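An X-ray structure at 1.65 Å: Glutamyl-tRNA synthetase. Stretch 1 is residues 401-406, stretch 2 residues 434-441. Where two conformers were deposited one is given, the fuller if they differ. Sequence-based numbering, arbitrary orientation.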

ATOM      1  N   ALA A 401       5.150 -22.535  -4.275  1.00 21.93           N
ATOM      2  CA  ALA A 401       4.041 -22.739  -3.345  1.00 18.71           C
ATOM      3  C   ALA A 401       3.570 -24.200  -3.321  1.00 17.30           C
ATOM      4  O   ALA A 401       3.261 -24.775  -4.372  1.00 18.17           O
ATOM      5  N   ARG A 402       3.483 -24.786  -2.127  1.00 15.65           N
ATOM      6  CA  ARG A 402       3.040 -26.176  -1.974  1.00 13.03           C
ATOM      7  C   ARG A 402       1.582 -26.308  -2.400  1.00 12.58           C
ATOM      8  O   ARG A 402       0.777 -25.407  -2.149  1.00 14.23           O
ATOM      9  N   ARG A 403       1.262 -27.434  -3.020  1.00 11.43           N
ATOM     10  CA  ARG A 403      -0.074 -27.664  -3.569  0.59 14.07           C
ATOM     11  C   ARG A 403      -0.937 -28.555  -2.685  1.00 13.13           C
ATOM     12  O   ARG A 403      -0.496 -29.615  -2.235  1.00 14.17           O
ATOM     13  N   TYR A 404      -2.186 -28.132  -2.471  1.00 13.70           N
ATOM     14  CA  TYR A 404      -3.168 -28.937  -1.744  1.00 11.70           C
ATOM     15  C   TYR A 404      -4.538 -28.850  -2.418  1.00 12.57           C
ATOM     16  O   TYR A 404      -4.828 -27.869  -3.115  1.00 16.43           O
ATOM     17  N   PHE A 405      -5.385 -29.850  -2.167  1.00 13.82           N
ATOM     18  CA  PHE A 405      -6.787 -29.824  -2.614  1.00 15.01           C
ATOM     19  C   PHE A 405      -7.675 -29.265  -1.500  1.00 13.83           C
ATOM     20  O   PHE A 405      -7.788 -29.881  -0.433  1.00 15.39           O
ATOM     21  N   PHE A 406      -8.296 -28.115  -1.761  1.00 15.68           N
ATOM     22  CA  PHE A 406      -9.313 -27.532  -0.892  1.00 16.14           C
ATOM     23  C   PHE A 406     -10.609 -27.525  -1.680  1.00 15.19           C
ATOM     24  O   PHE A 406     -10.682 -26.925  -2.744  1.00 17.38           O
ATOM     25  N   GLU A 434      12.119 -32.649  -3.770  1.00 17.49           N
ATOM     26  CA  GLU A 434      12.660 -32.763  -2.420  1.00 14.69           C
ATOM     27  C   GLU A 434      11.568 -32.797  -1.362  1.00 17.24           C
ATOM     28  O   GLU A 434      11.731 -33.455  -0.343  1.00 20.26           O
ATOM     29  N   ILE A 435      10.447 -32.115  -1.597  1.00 15.68           N
ATOM     30  CA  ILE A 435       9.401 -32.120  -0.582  1.00 16.00           C
ATOM     31  C   ILE A 435       8.422 -33.286  -0.763  1.00 18.35           C
ATOM     32  O   ILE A 435       7.558 -33.515   0.091  1.00 18.50           O
ATOM     33  N   GLY A 436       8.560 -34.041  -1.854  1.00 12.71           N
ATOM     34  CA  GLY A 436       7.828 -35.291  -1.971  1.00 17.73           C
ATOM     35  C   GLY A 436       6.384 -35.204  -2.424  1.00 14.15           C
ATOM     36  O   GLY A 436       5.938 -34.168  -2.943  1.00 15.23           O
ATOM     37  N   ASN A 437       5.664 -36.305  -2.236  1.00 13.82           N
ATOM     38  CA  ASN A 437       4.306 -36.425  -2.768  1.00 14.49           C
ATOM     39  C   ASN A 437       3.281 -36.540  -1.657  1.00 14.82           C
ATOM     40  O   ASN A 437       3.516 -37.231  -0.664  1.00 17.28           O
ATOM     41  N   ARG A 438       2.132 -35.886  -1.832  1.00 13.79           N
ATOM     42  CA  ARG A 438       0.974 -36.217  -0.998  1.00 14.27           C
ATOM     43  C   ARG A 438       0.456 -37.602  -1.361  1.00 13.61           C
ATOM     44  O   ARG A 438       0.542 -38.028  -2.514  1.00 13.55           O
ATOM     45  N   VAL A 439      -0.078 -38.314  -0.371  1.00 12.73           N
ATOM     46  CA  VAL A 439      -0.691 -39.613  -0.585  1.00 15.00           C
ATOM     47  C   VAL A 439      -2.114 -39.499  -0.128  1.00 22.69           C
ATOM     48  O   VAL A 439      -2.386 -39.194   1.036  1.00 20.44           O
ATOM     49  N   LEU A 440      -3.021 -39.710  -1.066  1.00 16.50           N
ATOM     50  CA  LEU A 440      -4.448 -39.604  -0.798  1.00 17.80           C
ATOM     51  C   LEU A 440      -5.063 -40.978  -0.935  1.00 19.42           C
ATOM     52  O   LEU A 440      -4.891 -41.640  -1.958  1.00 21.89           O
ATOM     53  N   GLU A 441      -5.776 -41.403   0.098  1.00 15.98           N
ATOM     54  CA  GLU A 441      -6.357 -42.728   0.111  1.00 17.05           C
ATOM     55  C   GLU A 441      -7.849 -42.658  -0.225  1.00 19.56           C
ATOM     56  O   GLU A 441      -8.665 -42.241   0.599  1.00 20.37           O
TER

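The two stretches run nearly parallel, 8° apart, too far apart for backbone pairing: the CA atoms of Y404 and R438 lie 8.4 Å from each other. Side chains fill the gap, and no direct hydrogen bond crosses it. A401 points away and takes no part. R402 leaves its backbone sideways (m, t, p), but its end comes nearer, bringing NH2 to 3.7 Å from CG2 of I435, whose CD1 lies over one guanidinium face. I435 points toward stretch 1 as p, t. The guanidinium is held from two directions: R402 NE donates to Y404 OH at 2.9 Å, and R402 NH1 donates at 2.9 Å to water 1, which in turn donates to I435 O at 2.8 Å. R403 (m, t, m) brings a like charge close, its NE 4.0 Å from R438 NH2; both atoms find hydrogen bonds elsewhere in the structure. Y404 (m) points away; its CA lies 3.9 Å from R438 NH1, over one face of that guanidinium. R438 reaches across with chi2 off-well at 117°, and R403 O sits over the same face, 3.3 Å from R438 CZ, at angles too poor for hydrogen bonding. F405 (m) offers its ring face to that cation, the ring centroid 4.7 Å from R438 CZ, while its CD2 meets CD1 of L440 (m, t) at 3.8 Å. F406 makes no contact.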

ATOM      1  CB  ALA A 401       2.869 -21.814  -3.699  1.00 17.34           C
ATOM      2  CB  ARG A 402       3.192 -26.637  -0.516  1.00 14.13           C
ATOM      3  CG  ARG A 402       4.632 -26.594  -0.021  1.00 18.11           C
ATOM      4  CD  ARG A 402       4.716 -26.767   1.499  1.00 19.80           C
ATOM      5  NE  ARG A 402       4.499 -28.146   1.925  1.00 20.91           N
ATOM      6  CZ  ARG A 402       5.473 -29.020   2.173  1.00 22.69           C
ATOM      7  NH1 ARG A 402       5.178 -30.255   2.554  1.00 17.88           N
ATOM      8  NH2 ARG A 402       6.746 -28.658   2.037  1.00 22.16           N
ATOM      9  CB  ARG A 403       0.024 -28.302  -4.953  0.59 14.69           C
ATOM     10  CG  ARG A 403       0.691 -27.422  -6.005  0.59 19.82           C
ATOM     11  CD  ARG A 403       0.600 -28.092  -7.374  0.59 14.82           C
ATOM     12  NE  ARG A 403       0.973 -29.499  -7.331  0.59 18.11           N
ATOM     13  CZ  ARG A 403       0.891 -30.315  -8.381  0.59 16.39           C
ATOM     14  NH1 ARG A 403       0.453 -29.841  -9.538  0.59 17.85           N
ATOM     15  NH2 ARG A 403       1.235 -31.589  -8.281  0.59  8.62           N
ATOM     16  CB  TYR A 404      -3.293 -28.441  -0.299  1.00 14.59           C
ATOM     17  CG  TYR A 404      -1.983 -28.489   0.461  1.00 11.58           C
ATOM     18  CD1 TYR A 404      -1.593 -29.645   1.128  1.00 14.74           C
ATOM     19  CD2 TYR A 404      -1.119 -27.405   0.455  1.00 12.33           C
ATOM     20  CE1 TYR A 404      -0.380 -29.702   1.809  1.00 16.77           C
ATOM     21  CE2 TYR A 404       0.094 -27.454   1.127  1.00 14.97           C
ATOM     22  CZ  TYR A 404       0.448 -28.600   1.804  1.00 16.69           C
ATOM     23  OH  TYR A 404       1.665 -28.633   2.457  1.00 15.61           O
ATOM     24  CB  PHE A 405      -7.283 -31.237  -2.956  1.00 14.11           C
ATOM     25  CG  PHE A 405      -6.713 -31.815  -4.232  1.00 14.37           C
ATOM     26  CD1 PHE A 405      -6.249 -30.989  -5.248  1.00 16.47           C
ATOM     27  CD2 PHE A 405      -6.675 -33.191  -4.417  1.00 18.30           C
ATOM     28  CE1 PHE A 405      -5.728 -31.536  -6.432  1.00 16.18           C
ATOM     29  CE2 PHE A 405      -6.160 -33.736  -5.597  1.00 16.56           C
ATOM     30  CZ  PHE A 405      -5.704 -32.908  -6.601  1.00 15.50           C
ATOM     31  CB  PHE A 406      -8.919 -26.098  -0.501  1.00 12.75           C
ATOM     32  CG  PHE A 406     -10.051 -25.280   0.107  1.00 15.25           C
ATOM     33  CD1 PHE A 406     -10.505 -25.546   1.390  1.00 20.23           C
ATOM     34  CD2 PHE A 406     -10.626 -24.234  -0.607  1.00 18.95           C
ATOM     35  CE1 PHE A 406     -11.537 -24.795   1.957  1.00 20.21           C
ATOM     36  CE2 PHE A 406     -11.652 -23.467  -0.052  1.00 17.12           C
ATOM     37  CZ  PHE A 406     -12.108 -23.747   1.226  1.00 16.12           C
ATOM     38  CB  GLU A 434      13.688 -31.663  -2.103  1.00 17.21           C
ATOM     39  CG  GLU A 434      13.093 -30.264  -2.025  1.00 19.66           C
ATOM     40  CD  GLU A 434      13.103 -29.539  -3.359  1.00 24.14           C
ATOM     41  OE1 GLU A 434      13.015 -28.285  -3.348  1.00 27.58           O
ATOM     42  OE2 GLU A 434      13.215 -30.200  -4.410  1.00 21.33           O
ATOM     43  CB  ILE A 435       8.670 -30.753  -0.480  1.00 15.25           C
ATOM     44  CG1 ILE A 435       7.994 -30.409  -1.801  1.00 14.09           C
ATOM     45  CG2 ILE A 435       9.655 -29.641  -0.044  1.00 18.64           C
ATOM     46  CD1 ILE A 435       7.121 -29.151  -1.732  1.00 15.16           C
ATOM     47  CB  ASN A 437       4.187 -37.661  -3.650  1.00 15.56           C
ATOM     48  CG  ASN A 437       5.003 -37.558  -4.919  1.00 16.75           C
ATOM     49  OD1 ASN A 437       5.381 -36.477  -5.331  1.00 18.88           O
ATOM     50  ND2 ASN A 437       5.272 -38.705  -5.550  1.00 23.92           N
ATOM     51  CB  ARG A 438      -0.157 -35.201  -1.199  1.00 11.08           C
ATOM     52  CG  ARG A 438       0.211 -33.756  -0.968  1.00 11.83           C
ATOM     53  CD  ARG A 438       0.054 -32.931  -2.242  1.00 15.97           C
ATOM     54  NE  ARG A 438      -1.362 -32.782  -2.604  1.00 16.31           N
ATOM     55  CZ  ARG A 438      -1.775 -32.227  -3.735  1.00 16.51           C
ATOM     56  NH1 ARG A 438      -3.073 -32.087  -3.969  1.00 16.13           N
ATOM     57  NH2 ARG A 438      -0.889 -31.819  -4.634  1.00 12.72           N
ATOM     58  CB  VAL A 439       0.021 -40.723   0.202  1.00 13.48           C
ATOM     59  CG1 VAL A 439      -0.609 -42.080  -0.091  1.00 16.33           C
ATOM     60  CG2 VAL A 439       1.504 -40.719  -0.167  1.00 14.07           C
ATOM     61  CB  LEU A 440      -5.104 -38.672  -1.805  1.00 15.20           C
ATOM     62  CG  LEU A 440      -4.584 -37.233  -1.797  1.00 21.56           C
ATOM     63  CD1 LEU A 440      -5.374 -36.354  -2.737  1.00 26.05           C
ATOM     64  CD2 LEU A 440      -4.663 -36.683  -0.398  1.00 24.07           C
ATOM     65  CB  GLU A 441      -6.155 -43.382   1.478  1.00 21.09           C
ATOM     66  CG  GLU A 441      -4.705 -43.471   1.935  1.00 27.87           C
ATOM     67  CD  GLU A 441      -3.953 -44.647   1.341  1.00 28.77           C
ATOM     68  OE1 GLU A 441      -4.522 -45.370   0.476  1.00 25.08           O
ATOM     69  OE2 GLU A 441      -2.785 -44.854   1.756  1.00 24.24           O
TER
HETATM   70  O   HOH W   1       6.963 -32.589   2.650  1.00 21.33           O